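Local coordinates for niemann-Pick type C2 protein (Camponotus japonicus, PDB 3WEB) that binds oleic acid between the sheets of an immunoglobulin-like beta-sandwich and probably carries such lipids in the chemical communication of worker ants, at residues 33-38 with 94-99; 38-43 with 110-115; 49-54 with 72-77. One frame throughout, in Å; residues are numbered along the deposited sequence.

Contact 1. Residues 33-38 with 94-99; sequences ESEIHV and KVTFFV. With OLA (oleic acid), chain B.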
loop_
_atom_site.group_PDB
_atom_site.type_symbol
_atom_site.label_atom_id
_atom_site.label_comp_id
_atom_site.label_asym_id
_atom_site.label_seq_id
_atom_site.Cartn_x
_atom_site.Cartn_y
_atom_site.Cartn_z
ATOM N N GLU A 33 -16.274 -9.988 1.562
ATOM C CA GLU A 33 -16.589 -10.888 2.682
ATOM C C GLU A 33 -15.416 -11.799 3.045
ATOM O O GLU A 33 -15.599 -12.965 3.390
ATOM C CB GLU A 33 -17.867 -11.692 2.417
ATOM C CG GLU A 33 -19.084 -10.821 2.159
ATOM C CD GLU A 33 -20.385 -11.531 2.465
ATOM O OE1 GLU A 33 -20.684 -12.554 1.810
ATOM O OE2 GLU A 33 -21.109 -11.056 3.367
ATOM N N SER A 34 -14.209 -11.246 2.965
ATOM C CA SER A 34 -12.996 -11.965 3.328
ATOM C C SER A 34 -11.956 -11.017 3.913
ATOM O O SER A 34 -11.969 -9.812 3.634
ATOM C CB SER A 34 -12.411 -12.702 2.117
ATOM O OG SER A 34 -11.711 -11.815 1.261
ATOM N N GLU A 35 -11.071 -11.576 4.733
ATOM C CA GLU A 35 -9.897 -10.860 5.223
ATOM C C GLU A 35 -8.834 -10.845 4.135
ATOM O O GLU A 35 -8.546 -11.876 3.521
ATOM C CB GLU A 35 -9.329 -11.524 6.478
ATOM C CG GLU A 35 -10.080 -11.212 7.762
ATOM C CD GLU A 35 -9.320 -11.638 9.008
ATOM O OE1 GLU A 35 -8.478 -12.565 8.928
ATOM O OE2 GLU A 35 -9.563 -11.040 10.074
ATOM N N ILE A 36 -8.270 -9.667 3.893
ATOM C CA ILE A 36 -7.185 -9.509 2.936
ATOM C C ILE A 36 -5.927 -9.194 3.736
ATOM O O ILE A 36 -5.933 -8.293 4.583
ATOM C CB ILE A 36 -7.460 -8.369 1.927
ATOM C CG1 ILE A 36 -8.857 -8.496 1.292
ATOM C CG2 ILE A 36 -6.365 -8.295 0.863
ATOM C CD1 ILE A 36 -9.090 -9.766 0.497
ATOM N N HIS A 37 -4.871 -9.959 3.483
ATOM C CA HIS A 37 -3.577 -9.709 4.107
ATOM C C HIS A 37 -2.615 -9.113 3.093
ATOM O O HIS A 37 -2.392 -9.678 2.027
ATOM C CB HIS A 37 -3.014 -10.999 4.696
ATOM C CG HIS A 37 -4.026 -11.795 5.459
ATOM N ND1 HIS A 37 -4.555 -11.370 6.659
ATOM C CD2 HIS A 37 -4.621 -12.979 5.182
ATOM C CE1 HIS A 37 -5.423 -12.267 7.096
ATOM N NE2 HIS A 37 -5.483 -13.252 6.217
ATOM N N VAL A 38 -2.047 -7.963 3.435
ATOM C CA VAL A 38 -1.157 -7.241 2.520
ATOM C C VAL A 38 0.201 -7.107 3.184
ATOM O O VAL A 38 0.279 -6.777 4.368
ATOM C CB VAL A 38 -1.694 -5.837 2.169
ATOM C CG1 VAL A 38 -0.728 -5.092 1.245
ATOM C CG2 VAL A 38 -3.074 -5.928 1.535
ATOM N N LYS A 94 2.919 -4.966 7.374
ATOM C CA LYS A 94 1.804 -5.915 7.329
ATOM C C LYS A 94 0.481 -5.261 7.730
ATOM O O LYS A 94 0.420 -4.466 8.670
ATOM C CB LYS A 94 2.089 -7.121 8.230
ATOM C CG LYS A 94 3.249 -7.989 7.750
ATOM C CD LYS A 94 3.359 -9.308 8.506
ATOM C CE LYS A 94 4.562 -9.338 9.446
ATOM N NZ LYS A 94 4.456 -8.407 10.610
ATOM N N VAL A 95 -0.584 -5.608 7.011
ATOM C CA VAL A 95 -1.927 -5.129 7.351
ATOM C C VAL A 95 -2.986 -6.145 6.919
ATOM O O VAL A 95 -2.863 -6.795 5.872
ATOM C CB VAL A 95 -2.209 -3.700 6.795
ATOM C CG1 VAL A 95 -2.271 -3.670 5.272
ATOM C CG2 VAL A 95 -3.474 -3.099 7.395
ATOM N N THR A 96 -4.007 -6.286 7.760
ATOM C CA THR A 96 -5.173 -7.100 7.458
ATOM C C THR A 96 -6.384 -6.184 7.494
ATOM O O THR A 96 -6.549 -5.397 8.430
ATOM C CB THR A 96 -5.343 -8.243 8.477
ATOM O OG1 THR A 96 -4.232 -9.141 8.372
ATOM C CG2 THR A 96 -6.640 -9.029 8.227
ATOM N N PHE A 97 -7.211 -6.262 6.458
ATOM C CA PHE A 97 -8.494 -5.574 6.473
ATOM C C PHE A 97 -9.576 -6.483 5.925
ATOM O O PHE A 97 -9.300 -7.384 5.131
ATOM C CB PHE A 97 -8.440 -4.249 5.702
ATOM C CG PHE A 97 -8.032 -4.387 4.258
ATOM C CD1 PHE A 97 -8.988 -4.565 3.260
ATOM C CD2 PHE A 97 -6.691 -4.312 3.892
ATOM C CE1 PHE A 97 -8.612 -4.682 1.928
ATOM C CE2 PHE A 97 -6.313 -4.424 2.562
ATOM C CZ PHE A 97 -7.272 -4.610 1.578
ATOM N N PHE A 98 -10.804 -6.241 6.364
ATOM C CA PHE A 98 -11.938 -7.020 5.921
ATOM C C PHE A 98 -12.706 -6.222 4.882
ATOM O O PHE A 98 -13.032 -5.052 5.097
ATOM C CB PHE A 98 -12.835 -7.371 7.112
ATOM C CG PHE A 98 -13.912 -8.369 6.788
ATOM C CD1 PHE A 98 -13.629 -9.731 6.745
ATOM C CD2 PHE A 98 -15.214 -7.948 6.533
ATOM C CE1 PHE A 98 -14.622 -10.652 6.447
ATOM C CE2 PHE A 98 -16.210 -8.864 6.235
ATOM C CZ PHE A 98 -15.913 -10.218 6.195
ATOM N N VAL A 99 -12.970 -6.856 3.745
ATOM C CA VAL A 99 -13.775 -6.241 2.697
ATOM C C VAL A 99 -15.237 -6.641 2.896
ATOM O O VAL A 99 -15.582 -7.819 2.791
ATOM C CB VAL A 99 -13.284 -6.642 1.288
ATOM C CG1 VAL A 99 -14.089 -5.923 0.214
ATOM C CG2 VAL A 99 -11.805 -6.328 1.132
HETATM C C1 OLA B . -6.335 0.858 6.752
HETATM O O1 OLA B . -5.437 1.601 7.215
HETATM O O2 OLA B . -7.532 1.216 6.661
HETATM C C2 OLA B . -5.962 -0.534 6.293
HETATM C C3 OLA B . -6.181 -0.683 4.790
HETATM C C4 OLA B . -4.965 -1.300 4.111
HETATM C C5 OLA B . -4.285 -0.313 3.171
HETATM C C6 OLA B . -3.475 -1.024 2.095
HETATM C C7 OLA B . -4.113 -0.796 0.730
HETATM C C8 OLA B . -3.304 -1.397 -0.419
HETATM C C9 OLA B . -3.572 -2.883 -0.553
HETATM C C10 OLA B . -4.588 -3.405 -1.249
HETATM C C11 OLA B . -5.603 -2.571 -1.997
HETATM C C12 OLA B . -6.968 -3.241 -1.924
HETATM C C13 OLA B . -8.065 -2.221 -1.652
HETATM C C14 OLA B . -9.363 -2.925 -1.275
HETATM C C15 OLA B . -10.574 -2.050 -1.575
HETATM C C16 OLA B . -11.217 -1.551 -0.286
HETATM C C17 OLA B . -12.552 -2.245 -0.037
HETATM C C18 OLA B . -13.526 -1.326 0.668
#
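His37 ND1 and Thr96 OG1 lie 2.8 Å apart in a nearly straight hydrogen bond (163°) that either atom could donate. The two residues form an antiparallel non-hydrogen-bonded pair, so their side chains run side by side in the same direction, and Thr96 OG1 meets the imidazole edge in the ring plane. Thr96 CG2 lies between the imidazole and Glu35, whose CD it touches at 3.8 Å. On this face the Phe98 ring, its CG anti to the backbone N (chi1 -170°), lies against the backbone of Glu33 and Ser34, while Glu35 CG meets its edge in plane.

The opposite face carries Ile36, Val38, Val95, Phe97 and Val99, all apolar; at its end Ser34 turns its OG to Ile31 O. Ile36 CB sits over the Phe97 ring in a CH-pi contact, 4.0 Å from the ring centroid. Val38 CG2 touches Phe97 CE2 at 3.7 Å, and Ile36 CG1 packs on Val99 CG2. Phe97 also reaches the oleic acid, its CD2 3.5 Å from C4 of the chain, and Val95 CG2 touches C2. Backbone hydrogen bonds such as Ile36 N to Phe97 O (2.8 Å) set the antiparallel register.

Alternating residues thus make a two-sided sheet edge: mostly polar groups and the exposed ring of Phe98 outside, branched and aromatic hydrocarbon inside, where the fatty-acid chain is held by dispersion contacts while its headgroup is hydrogen-bonded to Lys69 N and Lys70 N.

Contact 2. Residues 38-43 with 110-115; sequences VSMKFT and IMWEFR. With OLA (oleic acid), chain B.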
loop_
_atom_site.group_PDB
_atom_site.type_symbol
_atom_site.label_atom_id
_atom_site.label_comp_id
_atom_site.label_asym_id
_atom_site.label_seq_id
_atom_site.Cartn_x
_atom_site.Cartn_y
_atom_site.Cartn_z
ATOM N N VAL A 38 -2.047 -7.963 3.435
ATOM C CA VAL A 38 -1.157 -7.241 2.520
ATOM C C VAL A 38 0.201 -7.107 3.184
ATOM O O VAL A 38 0.279 -6.777 4.368
ATOM C CB VAL A 38 -1.694 -5.837 2.169
ATOM C CG1 VAL A 38 -0.728 -5.092 1.245
ATOM C CG2 VAL A 38 -3.074 -5.928 1.535
ATOM N N SER A 39 1.258 -7.388 2.427
ATOM C CA SER A 39 2.631 -7.198 2.884
ATOM C C SER A 39 3.399 -6.338 1.883
ATOM O O SER A 39 3.226 -6.485 0.674
ATOM C CB SER A 39 3.345 -8.553 3.033
ATOM O OG SER A 39 4.736 -8.372 3.270
ATOM N N MET A 40 4.243 -5.438 2.388
ATOM C CA MET A 40 5.185 -4.710 1.530
ATOM C C MET A 40 6.575 -4.719 2.140
ATOM O O MET A 40 6.734 -4.331 3.294
ATOM C CB MET A 40 4.738 -3.257 1.315
ATOM C CG MET A 40 5.822 -2.384 0.686
ATOM S SD MET A 40 5.277 -0.752 0.124
ATOM C CE MET A 40 4.987 0.052 1.692
ATOM N N LYS A 41 7.562 -5.169 1.362
ATOM C CA LYS A 41 8.974 -5.039 1.738
ATOM C C LYS A 41 9.530 -3.781 1.102
ATOM O O LYS A 41 9.461 -3.611 -0.120
ATOM C CB LYS A 41 9.786 -6.248 1.280
ATOM C CG LYS A 41 9.288 -7.570 1.837
ATOM C CD LYS A 41 10.074 -8.719 1.235
ATOM C CE LYS A 41 9.419 -10.050 1.550
ATOM N NZ LYS A 41 10.228 -11.169 0.992
ATOM N N PHE A 42 10.051 -2.893 1.940
ATOM C CA PHE A 42 10.522 -1.602 1.457
ATOM C C PHE A 42 11.753 -1.103 2.207
ATOM O O PHE A 42 12.049 -1.549 3.320
ATOM C CB PHE A 42 9.385 -0.565 1.466
ATOM C CG PHE A 42 8.981 -0.091 2.839
ATOM C CD1 PHE A 42 8.225 -0.906 3.688
ATOM C CD2 PHE A 42 9.335 1.183 3.274
ATOM C CE1 PHE A 42 7.841 -0.465 4.948
ATOM C CE2 PHE A 42 8.947 1.634 4.531
ATOM C CZ PHE A 42 8.211 0.808 5.372
ATOM N N THR A 43 12.445 -0.165 1.578
ATOM C CA THR A 43 13.682 0.390 2.101
ATOM C C THR A 43 13.706 1.912 1.929
ATOM O O THR A 43 13.729 2.400 0.794
ATOM C CB THR A 43 14.911 -0.186 1.359
ATOM O OG1 THR A 43 14.853 -1.619 1.339
ATOM C CG2 THR A 43 16.196 0.251 2.038
ATOM N N ILE A 110 -5.245 1.048 -8.293
ATOM C CA ILE A 110 -5.034 1.487 -6.927
ATOM C C ILE A 110 -3.631 2.070 -6.843
ATOM O O ILE A 110 -2.692 1.517 -7.423
ATOM C CB ILE A 110 -5.232 0.318 -5.936
ATOM C CG1 ILE A 110 -6.722 -0.027 -5.847
ATOM C CG2 ILE A 110 -4.677 0.661 -4.557
ATOM C CD1 ILE A 110 -7.012 -1.364 -5.205
ATOM N N MET A 111 -3.506 3.207 -6.160
ATOM C CA MET A 111 -2.208 3.798 -5.873
ATOM C C MET A 111 -2.058 3.917 -4.373
ATOM O O MET A 111 -2.947 4.414 -3.693
ATOM C CB MET A 111 -2.055 5.170 -6.522
ATOM C CG MET A 111 -1.996 5.143 -8.045
ATOM S SD MET A 111 -1.992 6.808 -8.743
ATOM C CE MET A 111 -0.649 7.555 -7.816
ATOM N N TRP A 112 -0.924 3.455 -3.865
ATOM C CA TRP A 112 -0.725 3.351 -2.431
ATOM C C TRP A 112 0.662 3.862 -2.096
ATOM O O TRP A 112 1.659 3.377 -2.645
ATOM C CB TRP A 112 -0.906 1.888 -2.016
ATOM C CG TRP A 112 -0.624 1.561 -0.582
ATOM C CD1 TRP A 112 -1.021 2.263 0.524
ATOM C CD2 TRP A 112 0.068 0.403 -0.098
ATOM N NE1 TRP A 112 -0.591 1.630 1.664
ATOM C CE2 TRP A 112 0.079 0.485 1.314
ATOM C CE3 TRP A 112 0.695 -0.688 -0.721
ATOM C CZ2 TRP A 112 0.693 -0.485 2.121
ATOM C CZ3 TRP A 112 1.303 -1.660 0.084
ATOM C CH2 TRP A 112 1.299 -1.545 1.493
ATOM N N GLU A 113 0.715 4.852 -1.204
ATOM C CA GLU A 113 1.960 5.533 -0.869
ATOM C C GLU A 113 2.264 5.518 0.621
ATOM O O GLU A 113 1.361 5.575 1.453
ATOM C CB GLU A 113 1.924 7.001 -1.324
ATOM C CG GLU A 113 1.459 7.240 -2.752
ATOM C CD GLU A 113 1.466 8.712 -3.132
ATOM O OE1 GLU A 113 1.472 9.575 -2.222
ATOM O OE2 GLU A 113 1.467 9.006 -4.348
ATOM N N PHE A 114 3.550 5.435 0.947
ATOM C CA PHE A 114 4.030 5.749 2.290
ATOM C C PHE A 114 4.829 7.035 2.174
ATOM O O PHE A 114 5.740 7.132 1.349
ATOM C CB PHE A 114 4.971 4.656 2.822
ATOM C CG PHE A 114 4.283 3.483 3.468
ATOM C CD1 PHE A 114 2.904 3.300 3.394
ATOM C CD2 PHE A 114 5.041 2.530 4.147
ATOM C CE1 PHE A 114 2.294 2.207 3.996
ATOM C CE2 PHE A 114 4.433 1.434 4.752
ATOM C CZ PHE A 114 3.058 1.270 4.676
ATOM N N ARG A 115 4.478 8.018 2.991
ATOM C CA ARG A 115 5.229 9.260 3.056
ATOM C C ARG A 115 5.880 9.423 4.421
ATOM O O ARG A 115 5.392 8.889 5.430
ATOM C CB ARG A 115 4.315 10.449 2.763
ATOM C CG ARG A 115 3.701 10.412 1.374
ATOM C CD ARG A 115 2.756 11.577 1.168
ATOM N NE ARG A 115 2.113 11.527 -0.144
ATOM C CZ ARG A 115 1.230 12.426 -0.574
ATOM N NH1 ARG A 115 0.892 13.459 0.194
ATOM N NH2 ARG A 115 0.681 12.297 -1.774
HETATM C C1 OLA B . -6.335 0.858 6.752
HETATM O O1 OLA B . -5.437 1.601 7.215
HETATM O O2 OLA B . -7.532 1.216 6.661
HETATM C C2 OLA B . -5.962 -0.534 6.293
HETATM C C3 OLA B . -6.181 -0.683 4.790
HETATM C C4 OLA B . -4.965 -1.300 4.111
HETATM C C5 OLA B . -4.285 -0.313 3.171
HETATM C C6 OLA B . -3.475 -1.024 2.095
HETATM C C7 OLA B . -4.113 -0.796 0.730
HETATM C C8 OLA B . -3.304 -1.397 -0.419
HETATM C C9 OLA B . -3.572 -2.883 -0.553
HETATM C C10 OLA B . -4.588 -3.405 -1.249
HETATM C C11 OLA B . -5.603 -2.571 -1.997
HETATM C C12 OLA B . -6.968 -3.241 -1.924
HETATM C C13 OLA B . -8.065 -2.221 -1.652
HETATM C C14 OLA B . -9.363 -2.925 -1.275
HETATM C C15 OLA B . -10.574 -2.050 -1.575
HETATM C C16 OLA B . -11.217 -1.551 -0.286
HETATM C C17 OLA B . -12.552 -2.245 -0.037
HETATM C C18 OLA B . -13.526 -1.326 0.668
#
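Met40, Phe42 and Phe114 meet across the core of the immunoglobulin-like beta-sandwich, where strands of the two facing sheets pass with axes 11.0 Å apart at 41°, joined by side chains alone. The packing is tightest around Phe114. Met40, bent at chi3 (70°), lays its CE over one face of that ring, 3.4 Å from Phe114 CE2. The ring's edge points at the face of Phe42 in a T-shaped stack, planes at 88°. A flexible thioether suits a place between two rings: while CE covers Phe114, the sulfur makes Met-aromatic contacts with both Phe114 and Trp112.

Toward the ligand the fit is looser: Val38 CG1 and Trp112 CH2 approach tip to tip no closer than 4.1 Å. Trp112 instead offers an indole face to the oleic acid, with C8 3.8 Å from Trp112 CD2. An alanine here would remove the indole and would probably open a gap beside the fatty-acid chain and leave Met40 CB without its aromatic neighbour.

On the side of strand 107-116 turned away from the core, charge replaces hydrocarbon: Glu113, though buried, is paired with Lys121, and partly exposed Arg115 grips Glu113 OE1 side-on, through NE and NH2, each at 2.9 Å.

Contact 3. Residues 49-54 with 72-77; sequences KNVEAK and EICKDP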
loop_
_atom_site.group_PDB
_atom_site.type_symbol
_atom_site.label_atom_id
_atom_site.label_comp_id
_atom_site.label_asym_id
_atom_site.label_seq_id
_atom_site.Cartn_x
_atom_site.Cartn_y
_atom_site.Cartn_z
ATOM N N LYS A 49 11.395 9.542 10.550
ATOM C CA LYS A 49 10.884 9.701 11.910
ATOM C C LYS A 49 9.441 9.249 12.091
ATOM O O LYS A 49 9.082 8.732 13.146
ATOM C CB LYS A 49 11.046 11.146 12.384
ATOM C CG LYS A 49 12.469 11.478 12.809
ATOM C CD LYS A 49 12.586 12.889 13.365
ATOM C CE LYS A 49 11.749 13.096 14.619
ATOM N NZ LYS A 49 11.823 14.505 15.088
ATOM N N ASN A 50 8.617 9.461 11.070
ATOM C CA ASN A 50 7.213 9.056 11.096
ATOM C C ASN A 50 6.736 8.728 9.686
ATOM O O ASN A 50 7.221 9.309 8.711
ATOM C CB ASN A 50 6.338 10.160 11.703
ATOM C CG ASN A 50 4.939 9.684 12.047
ATOM O OD1 ASN A 50 4.753 8.637 12.669
ATOM N ND2 ASN A 50 3.941 10.472 11.664
ATOM N N VAL A 51 5.785 7.802 9.585
ATOM C CA VAL A 51 5.241 7.393 8.288
ATOM C C VAL A 51 3.734 7.653 8.241
ATOM O O VAL A 51 3.009 7.258 9.149
ATOM C CB VAL A 51 5.513 5.897 7.991
ATOM C CG1 VAL A 51 4.982 5.507 6.612
ATOM C CG2 VAL A 51 7.000 5.588 8.083
ATOM N N GLU A 52 3.275 8.304 7.178
ATOM C CA GLU A 52 1.837 8.469 6.925
ATOM C C GLU A 52 1.495 7.838 5.581
ATOM O O GLU A 52 2.054 8.223 4.551
ATOM C CB GLU A 52 1.428 9.947 6.908
ATOM C CG GLU A 52 1.492 10.655 8.256
ATOM C CD GLU A 52 1.048 12.109 8.172
ATOM O OE1 GLU A 52 -0.167 12.358 8.004
ATOM O OE2 GLU A 52 1.905 13.013 8.290
ATOM N N ALA A 53 0.590 6.866 5.596
ATOM C CA ALA A 53 0.160 6.207 4.366
ATOM C C ALA A 53 -0.989 6.954 3.688
ATOM O O ALA A 53 -1.791 7.623 4.344
ATOM C CB ALA A 53 -0.233 4.765 4.630
ATOM N N LYS A 54 -1.043 6.820 2.365
ATOM C CA LYS A 54 -2.055 7.452 1.525
ATOM C C LYS A 54 -2.512 6.443 0.482
ATOM O O LYS A 54 -1.699 5.704 -0.078
ATOM C CB LYS A 54 -1.467 8.667 0.797
ATOM C CG LYS A 54 -0.849 9.727 1.696
ATOM C CD LYS A 54 -1.922 10.487 2.447
ATOM C CE LYS A 54 -1.331 11.672 3.182
ATOM N NZ LYS A 54 -2.417 12.392 3.903
ATOM N N GLU A 72 -1.076 6.189 10.088
ATOM C CA GLU A 72 0.186 6.329 10.802
ATOM C C GLU A 72 0.726 4.937 11.119
ATOM O O GLU A 72 0.512 4.382 12.201
ATOM C CB GLU A 72 0.050 7.215 12.043
ATOM C CG GLU A 72 -0.168 8.682 11.701
ATOM C CD GLU A 72 0.168 9.604 12.855
ATOM O OE1 GLU A 72 1.332 10.042 12.945
ATOM O OE2 GLU A 72 -0.737 9.897 13.664
ATOM N N ILE A 73 1.424 4.397 10.126
ATOM C CA ILE A 73 1.938 3.030 10.114
ATOM C C ILE A 73 2.780 2.676 11.334
ATOM O O ILE A 73 2.668 1.571 11.870
ATOM C CB ILE A 73 2.778 2.800 8.832
ATOM C CG1 ILE A 73 1.957 3.114 7.568
ATOM C CG2 ILE A 73 3.412 1.412 8.822
ATOM C CD1 ILE A 73 0.611 2.430 7.481
ATOM N N CYS A 74 3.624 3.608 11.767
ATOM C CA CYS A 74 4.531 3.362 12.887
ATOM C C CYS A 74 3.805 3.316 14.226
ATOM O O CYS A 74 4.321 2.769 15.199
ATOM C CB CYS A 74 5.640 4.413 12.914
ATOM S SG CYS A 74 6.931 4.056 11.709
ATOM N N LYS A 75 2.599 3.880 14.257
ATOM C CA LYS A 75 1.795 3.945 15.472
ATOM C C LYS A 75 0.704 2.865 15.509
ATOM O O LYS A 75 -0.060 2.776 16.468
ATOM C CB LYS A 75 1.210 5.353 15.619
ATOM C CG LYS A 75 2.286 6.425 15.702
ATOM C CD LYS A 75 1.712 7.831 15.712
ATOM C CE LYS A 75 2.831 8.854 15.661
ATOM N NZ LYS A 75 2.303 10.242 15.785
ATOM N N ASP A 76 0.645 2.046 14.464
ATOM C CA ASP A 76 -0.276 0.918 14.400
ATOM C C ASP A 76 0.439 -0.315 14.946
ATOM O O ASP A 76 1.377 -0.799 14.329
ATOM C CB ASP A 76 -0.746 0.709 12.950
ATOM C CG ASP A 76 -1.418 -0.641 12.717
ATOM O OD1 ASP A 76 -1.745 -1.360 13.687
ATOM O OD2 ASP A 76 -1.623 -0.987 11.533
ATOM N N PRO A 77 -0.014 -0.832 16.105
ATOM C CA PRO A 77 0.680 -1.936 16.787
ATOM C C PRO A 77 0.758 -3.240 15.976
ATOM O O PRO A 77 1.621 -4.086 16.250
ATOM C CB PRO A 77 -0.150 -2.140 18.059
ATOM C CG PRO A 77 -1.511 -1.640 17.706
ATOM C CD PRO A 77 -1.279 -0.479 16.779
HETATM O O HOH W 1 3.402 6.421 11.693
#
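Asn50 and Glu72 make the one side-chain hydrogen bond between the segments: Asn50 ND2 donates to Glu72 OE1 at 2.9 Å, using the anti lone pair of that oxygen. The amide and carboxylate planes stand almost perpendicular, at 84°. Asn50 CG is anti to the backbone N (chi1 -167°), which sends the amide over toward the loop. Glu72 OE1 takes a second donor from its own segment, Lys75 NZ, in a salt bridge on the syn side but well out of the carboxylate plane; the lysine probably offsets the charge that Glu72 brings.

A single water links the two segments. It donates to Val51 O (2.7 Å) and to Asn50 OD1 (2.8 Å), and accepts from Cys74 N (2.8 Å), so an asparagine, with donor and acceptor on one amide, serves both carboxylate and water. The direct backbone bond, Ile73 N to Val51 O, is weak.

The apolar contacts lie on the inner side. Ile73 CD1 rests on Ala53 CB at 3.8 Å, where the small alanine admits it, and Ile73 CG1 meets Val51 CG1 obliquely. Val51 CG2 touches Cys74 SG at 3.9 Å, and Phe114 lies against Val51, Ala53 and Ile73. The Ile73 side chain is about 6 Å from the bound oleic acid.

Cys74 is joined to Cys83, making this a disulfide-linked loop packed against strand 51-59 of the immunoglobulin-like sandwich of the ML domain.

In the fold
Along the chain, contacts 1 and 2 begin on one strand, 34-44, and share Val38; their second strands, 91-99 and 107-116, follow each other in sequence. Contact 1 pairs neighbours within the three-stranded sheet, whereas contact 2 spans from that sheet to the opposing one. Contact 3 falls, in sequence, between the two halves of each of the others. Probable backbone hydrogen bonds from Glu113 N to Lys54 O and from Glu52 N to Arg115 O place contacts 2 and 3 in one sheet. Centres of contacts 2 and 3 are about 11 Å apart, of 1 and 2 about 15 Å, of 1 and 3 about 18 Å. Together they tie both sheets and a loop into one sandwich, with contacts 1 and 2 lining the lipid and contact 3 lying beyond it.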